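Local structure of integron gene cassette protein HFX_CASS2 (Uncultured bacterium, 3FXH) at residues R61-L66 and N96-H101; E33-I38 and N122-I127; R40-G45 and A116-I121; Y77-S82 and D89-I94. The protein is of unknown function; it is encoded by a mobile integron gene cassette and folds into a compact, all-helical chain that pairs with a second copy. All coordinates share one frame; numbering follows the deposited sequence.

Interaction 1: residues R61-L66 and N96-H101; sequences RFIAFL and NAFGRH
Phe62 sets CD2 over one face of the Phe98 ring, 3.6 Å above that plane and shifted toward its rim, with CE2 beside CE1 and CZ. CD2 and CE2 of Phe62 both come to 3.7 Å from Phe98 CE1. The planes meet at 49° with centroids 4.9 Å apart, an oblique aromatic pair. Phe62 gets there because its CG is anti to the backbone N (chi1 169°), which swings the ring out from the first turn of helix 62-69. Ile63 meets the Phe98 ring at CE2, on the other flank of CZ from CE1, its CD1 4.0 Å from Phe98 CE2, the two side chains crossing nearly at right angles. Cutting Phe98 back to an alanine would probably open a gap between the two helices and leave Phe62 and Ile63 without their shared partner. Around the pair, Phe53 meets Phe62 edge-to-face and also touches Phe98, while Ile38 and Ala120 close on Phe62. Beside them, Glu95 accepts hydrogen bonds from the backbone N of Ile63 and Ala64 at the start of helix 62-69. This is the aromatic cluster of a small all-helical core, where five helices converge.

Interaction 2: residues E33-I38 and N122-I127; sequences EIIREI and NICLAI
Cys124 sits against two consecutive isoleucines of the facing helix. Its CB lies 3.5 Å from Ile35 CG1, close for two carbons, and its SG rests 3.7 Å from Ile34 CG2. The sulfur turns beside its own backbone N (chi1 -76°), which carries it across toward Ile34. Farther along, the extended Ile35 chain (chi2 179°) brings CD1 to 4.0 Å from Leu125 CD2, the two side chains crossing at about a right angle. With a glycine in place of Ile35, Cys124 CB and the Leu125 methyl would probably lose their cover and a gap would be left between the helices. Outward from this shell, Ile63 packs on Ile34, Phe98 touches Cys124, and Leu125 of the second subunit reaches Ile35. Away from helix 116-131, Arg36 bridges two carboxylates: NE to Glu37 OE2 at 2.8 Å, on the anti lone pair, and NH2 to Glu33 OE2 at 3.0 Å. That network, with Lys75 attached, ties helix 24-43 to the loop after helix 62-69. Overall it is an antiparallel helix pair, the axes of 33-38 and 122-127 approaching to 10.0 Å at 171°, lying at the subunit interface of an all-helical dimer.

Interaction 3: residues R40-G45 and A116-I121; sequences RLVDSG and ALLLAI
A helix end closed by a Schellman motif meets the first turns of another helix here, through aliphatic side chains alone. Val42 and Leu117 carry the contact: Val42 CG2 sits 4.1 Å from Leu117 CB and also reaches Leu118 CD2 at 4.1 Å. Val42 holds CG1 anti to the backbone N (chi1 171°), which leaves CG2 beside that N and aimed between the two leucines. The approaches differ, since Val42 and Leu117 run alongside each other, pointing opposite ways, whereas Leu118 crosses Val42 at about a right angle. Farther out on Leu117, CD1 lies 4.1 Å from Leu41 CB. All these distances are ordinary van der Waals spacings, with no hydrogen bond between the segments.

The helix ends after Asp43. Gly45 N bonds to Val42 O at 2.8 Å, and His46 N reaches back to Leu41 O; Gly45, with its positive phi of 83°, is the C' residue that lets the backbone turn away.

The second subunit lies close by: its Val42 packs on Val42, and Asp43 takes hydrogen bonds from the backbone N of Lys113, Ser114 and Asn115 of that subunit. Within the chain, Ile38 of helix 24-43 continues the packing onto Leu117 and Ile121, and Phe53 of helix 50-58 covers Ala116 and Ala120 of helix 116-131.

Interaction 4: residues Y77-S82 and D89-I94; sequences YYLADS and DTSSFI
Leu79 pushes a single methyl, CD2, into the angle between Ser91 and Ile94, which lie one turn apart on helix 88-102. CD2 is 3.6 Å from Ser91 OG and 3.9 Å from Ile94 CD1. The leucine takes the common shape, CG anti to the carbonyl carbon (chi1 -60°); although its CB does not aim straight at the helix, chi2 of 157° extends CD1 and leaves CD2 as the branch turned to it. Ile94 answers with its long branch: CG1 lies beside the backbone N and chi2 is extended at 172°, placing CD1 at the far end of the chain, where it crosses the leucine at about a right angle. Ser91 meets the same methyl with its hydroxyl oxygen, a van der Waals contact.

That hydroxyl has polar company elsewhere. A water lies 3.0 Å from Ser91 OG and donates to Tyr78 O at 2.6 Å, linking the loop backbone to the helix right beside the leucine; Ser91 OG also has a weak hydrogen bond with Glu87 O, one turn back. The loop itself is held from behind by Glu33 of helix 24-43, whose carboxylate accepts from the backbone N of Tyr77 and Tyr78, and weakly from that of Leu79. Ile34 of the same helix packs on both Leu79 and Ile94, completing a three-way aliphatic cluster. The result is an irregular connection between two helices that folds back on the second of them, with one leucine buried in the helical core and a water bridge alongside.

In the fold
From the N terminus, helix 24-43 supplies the first halves of interactions 2 and 3, and helix 116-131 the second halves, so these two close the longest loops, with interaction 3 nested inside interaction 2. Within both lies interaction 1, joining helix 62-69 to helix 88-102, and inside that the short loop of interaction 4, from residues 77-82 back to helix 88-102. None of the four cross. Spatially, interaction 1 touches all the others: Leu66 CD2 lies 4.2 Å from Leu117 CD2 and Ile63 CG2 4.2 Å from Leu79 CB. Interactions 3 and 4 lie on opposite sides of the chain's centre, about 19 Å between centres, while interactions 2 and 3 both border the second subunit.

Interaction 1: residues R61-L66 and N96-H101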
loop_
_atom_site.group_PDB
_atom_site.type_symbol
_atom_site.label_atom_id
_atom_site.label_comp_id
_atom_site.label_asym_id
_atom_site.label_seq_id
_atom_site.Cartn_x
_atom_site.Cartn_y
_atom_site.Cartn_z
ATOM N N ARG A 61 4.068 -10.882 -15.838
ATOM C CA ARG A 61 3.573 -12.069 -15.144
ATOM C C ARG A 61 3.877 -12.064 -13.639
ATOM O O ARG A 61 3.964 -13.113 -12.992
ATOM C CB ARG A 61 4.090 -13.349 -15.812
ATOM C CG ARG A 61 5.541 -13.697 -15.512
ATOM C CD ARG A 61 5.981 -14.908 -16.346
ATOM N NE ARG A 61 7.431 -15.074 -16.323
ATOM C CZ ARG A 61 8.078 -15.945 -15.555
ATOM N NH1 ARG A 61 7.404 -16.763 -14.762
ATOM N NH2 ARG A 61 9.403 -16.012 -15.598
ATOM N N PHE A 62 4.017 -10.870 -13.083
ATOM C CA PHE A 62 4.298 -10.734 -11.663
ATOM C C PHE A 62 3.132 -11.281 -10.843
ATOM O O PHE A 62 3.319 -12.042 -9.895
ATOM C CB PHE A 62 4.562 -9.272 -11.325
ATOM C CG PHE A 62 4.607 -8.984 -9.862
ATOM C CD1 PHE A 62 5.603 -9.528 -9.055
ATOM C CD2 PHE A 62 3.663 -8.147 -9.286
ATOM C CE1 PHE A 62 5.650 -9.251 -7.686
ATOM C CE2 PHE A 62 3.699 -7.862 -7.907
ATOM C CZ PHE A 62 4.693 -8.418 -7.109
ATOM N N ILE A 63 1.918 -10.920 -11.226
ATOM C CA ILE A 63 0.758 -11.348 -10.433
ATOM C C ILE A 63 0.541 -12.859 -10.537
ATOM O O ILE A 63 0.345 -13.538 -9.532
ATOM C CB ILE A 63 -0.509 -10.557 -10.788
ATOM C CG1 ILE A 63 -0.291 -9.070 -10.491
ATOM C CG2 ILE A 63 -1.689 -11.050 -9.958
ATOM C CD1 ILE A 63 -0.023 -8.799 -9.033
ATOM N N ALA A 64 0.603 -13.384 -11.753
ATOM C CA ALA A 64 0.516 -14.829 -11.961
ATOM C C ALA A 64 1.550 -15.568 -11.115
ATOM O O ALA A 64 1.259 -16.608 -10.521
ATOM C CB ALA A 64 0.699 -15.161 -13.434
ATOM N N PHE A 65 2.766 -15.035 -11.070
ATOM C CA PHE A 65 3.823 -15.651 -10.292
ATOM C C PHE A 65 3.447 -15.753 -8.809
ATOM O O PHE A 65 3.603 -16.815 -8.204
ATOM C CB PHE A 65 5.159 -14.918 -10.474
ATOM C CG PHE A 65 6.275 -15.500 -9.653
ATOM C CD1 PHE A 65 6.487 -15.072 -8.346
ATOM C CD2 PHE A 65 7.103 -16.486 -10.179
ATOM C CE1 PHE A 65 7.496 -15.613 -7.577
ATOM C CE2 PHE A 65 8.125 -17.032 -9.421
ATOM C CZ PHE A 65 8.326 -16.594 -8.119
ATOM N N LEU A 66 2.955 -14.654 -8.234
ATOM C CA LEU A 66 2.535 -14.649 -6.835
ATOM C C LEU A 66 1.399 -15.637 -6.613
ATOM O O LEU A 66 1.398 -16.395 -5.638
ATOM C CB LEU A 66 2.063 -13.251 -6.414
ATOM C CG LEU A 66 3.067 -12.096 -6.394
ATOM C CD1 LEU A 66 2.410 -10.871 -5.766
ATOM C CD2 LEU A 66 4.337 -12.466 -5.645
ATOM N N ASN A 96 0.281 -5.738 -17.426
ATOM C CA ASN A 96 0.968 -4.832 -18.335
ATOM C C ASN A 96 1.398 -3.564 -17.609
ATOM O O ASN A 96 2.467 -3.008 -17.875
ATOM C CB ASN A 96 0.072 -4.480 -19.525
ATOM C CG ASN A 96 0.650 -3.361 -20.378
ATOM O OD1 ASN A 96 1.471 -3.600 -21.265
ATOM N ND2 ASN A 96 0.222 -2.135 -20.111
ATOM N N ALA A 97 0.556 -3.108 -16.691
ATOM C CA ALA A 97 0.852 -1.896 -15.934
ATOM C C ALA A 97 2.107 -2.087 -15.079
ATOM O O ALA A 97 2.951 -1.202 -15.005
ATOM C CB ALA A 97 -0.333 -1.485 -15.093
ATOM N N PHE A 98 2.250 -3.253 -14.450
ATOM C CA PHE A 98 3.485 -3.539 -13.716
ATOM C C PHE A 98 4.696 -3.477 -14.642
ATOM O O PHE A 98 5.730 -2.909 -14.295
ATOM C CB PHE A 98 3.425 -4.910 -13.040
ATOM C CG PHE A 98 2.832 -4.878 -11.663
ATOM C CD1 PHE A 98 3.616 -4.563 -10.562
ATOM C CD2 PHE A 98 1.491 -5.154 -11.471
ATOM C CE1 PHE A 98 3.072 -4.530 -9.294
ATOM C CE2 PHE A 98 0.946 -5.122 -10.209
ATOM C CZ PHE A 98 1.734 -4.799 -9.116
ATOM N N GLY A 99 4.559 -4.080 -15.820
ATOM C CA GLY A 99 5.625 -4.077 -16.805
ATOM C C GLY A 99 6.047 -2.663 -17.151
ATOM O O GLY A 99 7.240 -2.346 -17.156
ATOM N N ARG A 100 5.063 -1.810 -17.420
ATOM C CA ARG A 100 5.319 -0.420 -17.806
ATOM C C ARG A 100 6.014 0.371 -16.703
ATOM O O ARG A 100 7.007 1.058 -16.944
ATOM C CB ARG A 100 4.014 0.288 -18.183
ATOM C CG ARG A 100 3.399 -0.192 -19.487
ATOM C CD ARG A 100 2.213 0.675 -19.897
ATOM N NE ARG A 100 0.979 0.373 -19.165
ATOM C CZ ARG A 100 0.442 1.163 -18.241
ATOM N NH1 ARG A 100 1.039 2.300 -17.910
ATOM N NH2 ARG A 100 -0.693 0.816 -17.645
ATOM N N HIS A 101 5.472 0.288 -15.493
ATOM C CA HIS A 101 6.018 1.058 -14.383
ATOM C C HIS A 101 7.379 0.530 -13.930
ATOM O O HIS A 101 8.292 1.315 -13.658
ATOM C CB HIS A 101 5.013 1.142 -13.226
ATOM C CG HIS A 101 3.802 1.967 -13.541
ATOM N ND1 HIS A 101 3.780 3.340 -13.408
ATOM C CD2 HIS A 101 2.571 1.615 -13.984
ATOM C CE1 HIS A 101 2.589 3.795 -13.756
ATOM N NE2 HIS A 101 1.836 2.768 -14.109
#

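Interaction 2: residues E33-I38 and N122-I127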
loop_
_atom_site.group_PDB
_atom_site.type_symbol
_atom_site.label_atom_id
_atom_site.label_comp_id
_atom_site.label_asym_id
_atom_site.label_seq_id
_atom_site.Cartn_x
_atom_site.Cartn_y
_atom_site.Cartn_z
ATOM N N GLU A 33 -6.709 -5.274 -3.665
ATOM C CA GLU A 33 -6.499 -6.667 -3.302
ATOM C C GLU A 33 -5.035 -7.095 -3.415
ATOM O O GLU A 33 -4.523 -7.838 -2.573
ATOM C CB GLU A 33 -7.377 -7.578 -4.162
ATOM C CG GLU A 33 -6.926 -9.011 -4.162
ATOM C CD GLU A 33 -8.011 -9.949 -4.641
ATOM O OE1 GLU A 33 -7.931 -10.431 -5.785
ATOM O OE2 GLU A 33 -8.954 -10.194 -3.865
ATOM N N ILE A 34 -4.363 -6.660 -4.473
ATOM C CA ILE A 34 -2.949 -6.972 -4.588
ATOM C C ILE A 34 -2.181 -6.415 -3.401
ATOM O O ILE A 34 -1.372 -7.111 -2.797
ATOM C CB ILE A 34 -2.339 -6.416 -5.878
ATOM C CG1 ILE A 34 -2.900 -7.168 -7.087
ATOM C CG2 ILE A 34 -0.816 -6.546 -5.841
ATOM C CD1 ILE A 34 -2.669 -6.441 -8.421
ATOM N N ILE A 35 -2.411 -5.147 -3.086
ATOM C CA ILE A 35 -1.714 -4.530 -1.961
ATOM C C ILE A 35 -1.957 -5.322 -0.678
ATOM O O ILE A 35 -1.014 -5.656 0.041
ATOM C CB ILE A 35 -2.085 -3.037 -1.784
ATOM C CG1 ILE A 35 -1.628 -2.241 -3.015
ATOM C CG2 ILE A 35 -1.462 -2.488 -0.478
ATOM C CD1 ILE A 35 -1.969 -0.738 -2.971
ATOM N N ARG A 36 -3.211 -5.655 -0.411
ATOM C CA ARG A 36 -3.555 -6.463 0.770
ATOM C C ARG A 36 -2.789 -7.790 0.823
ATOM O O ARG A 36 -2.212 -8.134 1.843
ATOM C CB ARG A 36 -5.066 -6.736 0.819
ATOM C CG ARG A 36 -5.503 -7.638 1.981
ATOM C CD ARG A 36 -6.924 -8.150 1.793
ATOM N NE ARG A 36 -6.988 -9.221 0.797
ATOM C CZ ARG A 36 -7.810 -9.220 -0.247
ATOM N NH1 ARG A 36 -8.628 -8.200 -0.442
ATOM N NH2 ARG A 36 -7.816 -10.239 -1.093
ATOM N N GLU A 37 -2.779 -8.543 -0.273
ATOM C CA GLU A 37 -2.141 -9.858 -0.268
ATOM C C GLU A 37 -0.612 -9.783 -0.209
ATOM O O GLU A 37 0.036 -10.635 0.379
ATOM C CB GLU A 37 -2.605 -10.676 -1.464
ATOM C CG GLU A 37 -4.084 -11.015 -1.347
ATOM C CD GLU A 37 -4.378 -11.852 -0.103
ATOM O OE1 GLU A 37 -3.687 -12.881 0.117
ATOM O OE2 GLU A 37 -5.295 -11.474 0.659
ATOM N N ILE A 38 -0.040 -8.745 -0.801
ATOM C CA ILE A 38 1.396 -8.561 -0.692
ATOM C C ILE A 38 1.724 -8.216 0.748
ATOM O O ILE A 38 2.694 -8.743 1.302
ATOM C CB ILE A 38 1.928 -7.483 -1.655
ATOM C CG1 ILE A 38 1.810 -7.962 -3.101
ATOM C CG2 ILE A 38 3.396 -7.179 -1.358
ATOM C CD1 ILE A 38 2.314 -6.900 -4.120
ATOM N N ASN A 122 4.313 0.207 -4.055
ATOM C CA ASN A 122 4.429 1.563 -4.598
ATOM C C ASN A 122 3.918 1.653 -6.042
ATOM O O ASN A 122 3.225 2.604 -6.398
ATOM C CB ASN A 122 5.872 2.065 -4.486
ATOM C CG ASN A 122 6.209 2.532 -3.081
ATOM O OD1 ASN A 122 5.803 3.608 -2.674
ATOM N ND2 ASN A 122 6.947 1.711 -2.330
ATOM N N ILE A 123 4.254 0.658 -6.861
ATOM C CA ILE A 123 3.785 0.621 -8.239
ATOM C C ILE A 123 2.255 0.485 -8.265
ATOM O O ILE A 123 1.582 1.144 -9.072
ATOM C CB ILE A 123 4.507 -0.464 -9.058
ATOM C CG1 ILE A 123 5.951 -0.009 -9.340
ATOM C CG2 ILE A 123 3.790 -0.702 -10.404
ATOM C CD1 ILE A 123 6.842 -1.053 -9.989
ATOM N N CYS A 124 1.700 -0.307 -7.343
ATOM C CA CYS A 124 0.238 -0.376 -7.237
ATOM C C CYS A 124 -0.392 1.011 -7.110
ATOM O O CYS A 124 -1.431 1.269 -7.696
ATOM C CB CYS A 124 -0.206 -1.252 -6.073
ATOM S SG CYS A 124 -0.032 -3.024 -6.424
ATOM N N LEU A 125 0.216 1.900 -6.322
ATOM C CA LEU A 125 -0.340 3.245 -6.164
ATOM C C LEU A 125 -0.246 4.031 -7.457
ATOM O O LEU A 125 -1.130 4.814 -7.786
ATOM C CB LEU A 125 0.350 4.014 -5.020
ATOM C CG LEU A 125 0.474 3.276 -3.683
ATOM C CD1 LEU A 125 1.393 4.038 -2.729
ATOM C CD2 LEU A 125 -0.876 3.071 -3.048
ATOM N N ALA A 126 0.834 3.833 -8.198
ATOM C CA ALA A 126 0.961 4.488 -9.488
ATOM C C ALA A 126 -0.143 3.983 -10.420
ATOM O O ALA A 126 -0.677 4.733 -11.211
ATOM C CB ALA A 126 2.332 4.231 -10.087
ATOM N N ILE A 127 -0.494 2.708 -10.296
ATOM C CA ILE A 127 -1.515 2.102 -11.153
ATOM C C ILE A 127 -2.891 2.650 -10.790
ATOM O O ILE A 127 -3.710 2.940 -11.665
ATOM C CB ILE A 127 -1.475 0.555 -11.061
ATOM C CG1 ILE A 127 -0.157 0.031 -11.634
ATOM C CG2 ILE A 127 -2.641 -0.091 -11.825
ATOM C CD1 ILE A 127 0.028 -1.496 -11.472
#

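Interaction 3: residues R40-G45 and A116-I121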
loop_
_atom_site.group_PDB
_atom_site.type_symbol
_atom_site.label_atom_id
_atom_site.label_comp_id
_atom_site.label_asym_id
_atom_site.label_seq_id
_atom_site.Cartn_x
_atom_site.Cartn_y
_atom_site.Cartn_z
ATOM N N ARG A 40 0.174 -9.280 3.332
ATOM C CA ARG A 40 0.180 -10.597 4.011
ATOM C C ARG A 40 1.476 -11.370 3.762
ATOM O O ARG A 40 2.023 -11.967 4.684
ATOM C CB ARG A 40 -0.993 -11.476 3.577
ATOM C CG ARG A 40 -2.366 -10.934 3.897
ATOM C CD ARG A 40 -3.412 -11.939 3.442
ATOM N NE ARG A 40 -3.346 -13.163 4.250
ATOM C CZ ARG A 40 -3.665 -14.375 3.810
ATOM N NH1 ARG A 40 -4.075 -14.536 2.561
ATOM N NH2 ARG A 40 -3.569 -15.434 4.619
ATOM N N LEU A 41 1.953 -11.392 2.517
ATOM C CA LEU A 41 3.209 -12.093 2.230
ATOM C C LEU A 41 4.322 -11.497 3.068
ATOM O O LEU A 41 5.119 -12.216 3.657
ATOM C CB LEU A 41 3.582 -11.995 0.745
ATOM C CG LEU A 41 2.612 -12.689 -0.196
ATOM C CD1 LEU A 41 2.935 -12.375 -1.654
ATOM C CD2 LEU A 41 2.687 -14.195 0.068
ATOM N N VAL A 42 4.373 -10.169 3.125
ATOM C CA VAL A 42 5.416 -9.495 3.895
ATOM C C VAL A 42 5.286 -9.813 5.384
ATOM O O VAL A 42 6.294 -10.040 6.067
ATOM C CB VAL A 42 5.394 -7.972 3.633
ATOM C CG1 VAL A 42 6.319 -7.233 4.581
ATOM C CG2 VAL A 42 5.757 -7.694 2.147
ATOM N N ASP A 43 4.050 -9.869 5.877
ATOM C CA ASP A 43 3.803 -10.205 7.288
ATOM C C ASP A 43 4.373 -11.572 7.647
ATOM O O ASP A 43 4.759 -11.826 8.789
ATOM C CB ASP A 43 2.301 -10.175 7.601
ATOM C CG ASP A 43 2.016 -10.051 9.082
ATOM O OD1 ASP A 43 2.694 -9.255 9.758
ATOM O OD2 ASP A 43 1.102 -10.738 9.579
ATOM N N SER A 44 4.424 -12.456 6.666
ATOM C CA SER A 44 4.923 -13.803 6.892
ATOM C C SER A 44 6.425 -13.900 6.606
ATOM O O SER A 44 6.994 -14.991 6.597
ATOM C CB SER A 44 4.163 -14.786 6.006
ATOM O OG SER A 44 2.812 -14.889 6.414
ATOM N N GLY A 45 7.055 -12.756 6.353
ATOM C CA GLY A 45 8.488 -12.700 6.147
ATOM C C GLY A 45 8.957 -13.028 4.739
ATOM O O GLY A 45 10.149 -13.236 4.529
ATOM N N ALA A 116 11.600 -6.278 -2.874
ATOM C CA ALA A 116 10.893 -5.763 -4.047
ATOM C C ALA A 116 9.371 -5.932 -3.976
ATOM O O ALA A 116 8.645 -5.293 -4.741
ATOM C CB ALA A 116 11.442 -6.381 -5.333
ATOM N N LEU A 117 8.869 -6.781 -3.080
ATOM C CA LEU A 117 7.416 -6.813 -2.859
ATOM C C LEU A 117 6.902 -5.418 -2.455
ATOM O O LEU A 117 5.768 -4.998 -2.769
ATOM C CB LEU A 117 7.068 -7.846 -1.787
ATOM C CG LEU A 117 7.328 -9.306 -2.159
ATOM C CD1 LEU A 117 6.845 -10.224 -1.019
ATOM C CD2 LEU A 117 6.631 -9.657 -3.479
ATOM N N LEU A 118 7.753 -4.678 -1.768
ATOM C CA LEU A 118 7.362 -3.345 -1.316
ATOM C C LEU A 118 7.451 -2.351 -2.465
ATOM O O LEU A 118 6.750 -1.340 -2.475
ATOM C CB LEU A 118 8.226 -2.892 -0.120
ATOM C CG LEU A 118 8.194 -3.875 1.057
ATOM C CD1 LEU A 118 9.321 -3.612 2.062
ATOM C CD2 LEU A 118 6.808 -3.803 1.736
ATOM N N LEU A 119 8.333 -2.610 -3.427
ATOM C CA LEU A 119 8.341 -1.788 -4.633
ATOM C C LEU A 119 7.035 -2.015 -5.386
ATOM O O LEU A 119 6.445 -1.089 -5.949
ATOM C CB LEU A 119 9.535 -2.148 -5.520
ATOM C CG LEU A 119 9.644 -1.574 -6.939
ATOM C CD1 LEU A 119 9.582 -0.057 -6.959
ATOM C CD2 LEU A 119 10.929 -2.054 -7.603
ATOM N N ALA A 120 6.576 -3.258 -5.382
ATOM C CA ALA A 120 5.303 -3.585 -6.031
ATOM C C ALA A 120 4.144 -2.800 -5.421
ATOM O O ALA A 120 3.225 -2.377 -6.140
ATOM C CB ALA A 120 5.037 -5.078 -5.958
ATOM N N ILE A 121 4.158 -2.609 -4.112
ATOM C CA ILE A 121 3.099 -1.823 -3.471
ATOM C C ILE A 121 3.119 -0.370 -3.956
ATOM O O ILE A 121 2.070 0.221 -4.253
ATOM C CB ILE A 121 3.215 -1.899 -1.961
ATOM C CG1 ILE A 121 2.820 -3.317 -1.481
ATOM C CG2 ILE A 121 2.389 -0.818 -1.280
ATOM C CD1 ILE A 121 3.056 -3.547 -0.011
#

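Interaction 4: residues Y77-S82 and D89-I94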
loop_
_atom_site.group_PDB
_atom_site.type_symbol
_atom_site.label_atom_id
_atom_site.label_comp_id
_atom_site.label_asym_id
_atom_site.label_seq_id
_atom_site.Cartn_x
_atom_site.Cartn_y
_atom_site.Cartn_z
ATOM N N TYR A 77 -9.698 -12.775 -4.755
ATOM C CA TYR A 77 -11.073 -12.827 -5.237
ATOM C C TYR A 77 -11.206 -12.246 -6.643
ATOM O O TYR A 77 -12.064 -12.668 -7.417
ATOM C CB TYR A 77 -12.019 -12.133 -4.259
ATOM C CG TYR A 77 -12.067 -12.815 -2.914
ATOM C CD1 TYR A 77 -12.880 -13.920 -2.704
ATOM C CD2 TYR A 77 -11.281 -12.369 -1.856
ATOM C CE1 TYR A 77 -12.919 -14.556 -1.482
ATOM C CE2 TYR A 77 -11.318 -13.001 -0.626
ATOM C CZ TYR A 77 -12.138 -14.092 -0.447
ATOM O OH TYR A 77 -12.184 -14.722 0.773
ATOM N N TYR A 78 -10.352 -11.284 -6.972
ATOM C CA TYR A 78 -10.387 -10.682 -8.300
ATOM C C TYR A 78 -9.418 -11.312 -9.294
ATOM O O TYR A 78 -9.741 -11.456 -10.471
ATOM C CB TYR A 78 -10.123 -9.178 -8.216
ATOM C CG TYR A 78 -11.241 -8.419 -7.552
ATOM C CD1 TYR A 78 -11.245 -8.220 -6.179
ATOM C CD2 TYR A 78 -12.299 -7.907 -8.295
ATOM C CE1 TYR A 78 -12.270 -7.534 -5.560
ATOM C CE2 TYR A 78 -13.330 -7.216 -7.682
ATOM C CZ TYR A 78 -13.308 -7.034 -6.316
ATOM O OH TYR A 78 -14.319 -6.343 -5.694
ATOM N N LEU A 79 -8.228 -11.686 -8.825
ATOM C CA LEU A 79 -7.131 -12.002 -9.738
ATOM C C LEU A 79 -6.842 -13.497 -9.932
ATOM O O LEU A 79 -5.953 -13.860 -10.703
ATOM C CB LEU A 79 -5.868 -11.246 -9.330
ATOM C CG LEU A 79 -6.119 -9.731 -9.377
ATOM C CD1 LEU A 79 -5.163 -8.980 -8.487
ATOM C CD2 LEU A 79 -6.064 -9.212 -10.810
ATOM N N ALA A 80 -7.596 -14.349 -9.243
ATOM C CA ALA A 80 -7.502 -15.793 -9.454
ATOM C C ALA A 80 -8.343 -16.192 -10.664
ATOM O O ALA A 80 -9.539 -15.937 -10.700
ATOM C CB ALA A 80 -7.967 -16.549 -8.211
ATOM N N ASP A 81 -7.721 -16.815 -11.657
ATOM C CA ASP A 81 -8.446 -17.180 -12.875
ATOM C C ASP A 81 -9.545 -18.213 -12.622
ATOM O O ASP A 81 -10.370 -18.469 -13.497
ATOM C CB ASP A 81 -7.493 -17.656 -13.973
ATOM C CG ASP A 81 -6.689 -18.870 -13.564
ATOM O OD1 ASP A 81 -6.921 -19.392 -12.453
ATOM O OD2 ASP A 81 -5.825 -19.301 -14.358
ATOM N N SER A 82 -9.557 -18.792 -11.424
ATOM C CA SER A 82 -10.598 -19.743 -11.040
ATOM C C SER A 82 -11.688 -19.049 -10.230
ATOM O O SER A 82 -12.648 -19.681 -9.784
ATOM C CB SER A 82 -10.010 -20.903 -10.231
ATOM O OG SER A 82 -9.779 -20.519 -8.884
ATOM N N ASP A 89 -9.581 -8.614 -18.907
ATOM C CA ASP A 89 -9.264 -7.207 -19.131
ATOM C C ASP A 89 -8.562 -6.580 -17.918
ATOM O O ASP A 89 -7.574 -5.866 -18.069
ATOM C CB ASP A 89 -10.529 -6.412 -19.453
ATOM C CG ASP A 89 -11.132 -6.796 -20.783
ATOM O OD1 ASP A 89 -10.506 -7.594 -21.511
ATOM O OD2 ASP A 89 -12.233 -6.299 -21.099
ATOM N N THR A 90 -9.089 -6.824 -16.721
ATOM C CA THR A 90 -8.497 -6.256 -15.514
ATOM C C THR A 90 -7.123 -6.859 -15.242
ATOM O O THR A 90 -6.166 -6.142 -14.961
ATOM C CB THR A 90 -9.399 -6.439 -14.269
ATOM O OG1 THR A 90 -10.525 -5.560 -14.360
ATOM C CG2 THR A 90 -8.632 -6.093 -12.999
ATOM N N SER A 91 -7.028 -8.180 -15.330
ATOM C CA SER A 91 -5.774 -8.854 -15.029
ATOM C C SER A 91 -4.684 -8.496 -16.041
ATOM O O SER A 91 -3.541 -8.253 -15.668
ATOM C CB SER A 91 -5.985 -10.369 -14.957
ATOM O OG SER A 91 -6.966 -10.679 -13.973
ATOM N N SER A 92 -5.039 -8.476 -17.318
ATOM C CA SER A 92 -4.089 -8.111 -18.362
ATOM C C SER A 92 -3.650 -6.654 -18.224
ATOM O O SER A 92 -2.474 -6.342 -18.399
ATOM C CB SER A 92 -4.690 -8.353 -19.749
ATOM O OG SER A 92 -4.944 -9.731 -19.963
ATOM N N PHE A 93 -4.591 -5.763 -17.920
ATOM C CA PHE A 93 -4.238 -4.359 -17.694
ATOM C C PHE A 93 -3.243 -4.246 -16.551
ATOM O O PHE A 93 -2.231 -3.558 -16.660
ATOM C CB PHE A 93 -5.461 -3.493 -17.377
ATOM C CG PHE A 93 -5.104 -2.102 -16.882
ATOM C CD1 PHE A 93 -4.911 -1.058 -17.776
ATOM C CD2 PHE A 93 -4.955 -1.850 -15.527
ATOM C CE1 PHE A 93 -4.575 0.216 -17.323
ATOM C CE2 PHE A 93 -4.609 -0.581 -15.063
ATOM C CZ PHE A 93 -4.428 0.455 -15.969
ATOM N N ILE A 94 -3.542 -4.917 -15.446
ATOM C CA ILE A 94 -2.658 -4.880 -14.288
ATOM C C ILE A 94 -1.269 -5.460 -14.586
ATOM O O ILE A 94 -0.260 -4.830 -14.275
ATOM C CB ILE A 94 -3.311 -5.557 -13.065
ATOM C CG1 ILE A 94 -4.522 -4.740 -12.609
ATOM C CG2 ILE A 94 -2.309 -5.708 -11.904
ATOM C CD1 ILE A 94 -5.330 -5.416 -11.545
HETATM O O HOH W 1 -9.568 -10.069 -12.675
#